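PDB 1AHS: african horse sickness virus (serotype 4) VP7 from African horsesickness virus, which forms the surface of the viral core as a homotrimeric major capsid protein that binds the structural protein VP3. Local coordinates for the interface of chains A and B. Sequence-based numbering; all coordinates share one arbitrary frame. Chains: chain A/B, African horse sickness virus (serotype 4) VP7.

The interface of chains A and B. Residues chain A 74-76; chain B 15, 72-74.
B:Arg15 reaches across the subunit boundary and closes the end of its guanidinium group on the backbone carbonyl of A:Gly74. The contact belongs to the trimer interface of the orbivirus VP7 top domain, a beta-sandwich in this family, and sets residues 74-76 of one subunit against residues 72-74, the same loop, and B:Arg15 of its neighbour; the two copies contribute non-equivalent residues, as neighbours in a trimer do. Both terminal nitrogens share one acceptor: NH2 of B:Arg15 lies 2.8 Å from O of A:Gly74, and NH1 of B:Arg15 lies 2.9 Å from that same oxygen. They approach from one face of the carbonyl plane, NH2 well above it and NH1 more moderately tilted, while the oxygen itself sits somewhat off the guanidinium plane. Sharing leaves both bonds clearly bent, NH2 at 137° at the hydrogen.

NH1 also donates to the hydroxyl of A:Ser76, with OG of A:Ser76 2.9 Å from NH1 of B:Arg15, and so bridges the glycine carbonyl and the serine side chain. The arginine chain runs out with CG anti to N (chi1 179°), bringing the methylene CD of B:Arg15 beside the serine hydroxyl, 3.5 Å from OG of A:Ser76, and the bend at chi3 then turns the guanidinium toward the A:Gly74 carbonyl.

The hydroxyl in turn donates to the carbonyl of B:Pro72, OG of A:Ser76 standing 3.0 Å from O of B:Pro72. With OG beside its own backbone N (chi1 -61°), the serine presents both donors to this oxygen: its amide N is 3.2 Å from O of B:Pro72 and comes nearly head-on, whereas the hydroxyl arrives from the flank. The proline oxygen also lies at the edge of the arginine's guanidinium, in its plane, where the positive charge may strengthen its polarisation. Beyond it, the backbone of the poorly ordered B:Gln73 passes near the A:Gly74 carbonyl.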
# COMPACT_ATOMS: atom_id res chain seq x y z
N GLY A 74 -3.86 16.45 -4.69
CA GLY A 74 -3.74 16.03 -3.31
C GLY A 74 -4.92 16.12 -2.39
O GLY A 74 -4.79 15.69 -1.26
N ALA A 75 -6.07 16.62 -2.85
CA ALA A 75 -7.23 16.77 -1.99
C ALA A 75 -7.94 15.44 -1.78
O ALA A 75 -7.88 14.59 -2.65
CB ALA A 75 -8.16 17.79 -2.58
N SER A 76 -8.50 15.22 -0.59
CA SER A 76 -9.22 13.99 -0.26
C SER A 76 -10.51 13.95 -1.04
O SER A 76 -11.20 14.96 -1.17
CB SER A 76 -9.56 13.91 1.24
OG SER A 76 -8.36 13.92 2.00
N ARG B 15 -3.24 8.49 4.47
CA ARG B 15 -3.97 9.74 4.36
C ARG B 15 -4.82 9.96 5.62
O ARG B 15 -5.75 9.20 5.89
CB ARG B 15 -4.86 9.74 3.11
CG ARG B 15 -5.68 11.04 2.96
CD ARG B 15 -6.23 11.20 1.55
NE ARG B 15 -5.18 11.60 0.64
CZ ARG B 15 -4.93 12.87 0.31
NH1 ARG B 15 -5.66 13.84 0.84
NH2 ARG B 15 -3.95 13.15 -0.55
N PRO B 72 -5.44 16.03 5.17
CA PRO B 72 -6.47 15.95 4.16
C PRO B 72 -6.28 16.77 2.92
O PRO B 72 -6.99 16.54 1.94
CB PRO B 72 -7.69 16.38 4.92
CG PRO B 72 -7.42 15.81 6.25
CD PRO B 72 -6.04 16.31 6.48
N GLN B 73 -5.30 17.68 2.93
CA GLN B 73 -4.98 18.54 1.79
C GLN B 73 -3.83 18.07 0.91
O GLN B 73 -3.53 18.74 -0.10
CB GLN B 73 -4.65 19.95 2.25
CG GLN B 73 -5.83 20.89 2.36
CD GLN B 73 -6.54 20.74 3.68
OE1 GLN B 73 -7.78 20.76 3.75
NE2 GLN B 73 -5.74 20.58 4.76
N GLY B 74 -3.11 17.03 1.34
CA GLY B 74 -2.02 16.45 0.54
C GLY B 74 -0.62 16.77 0.98
O GLY B 74 0.36 16.23 0.44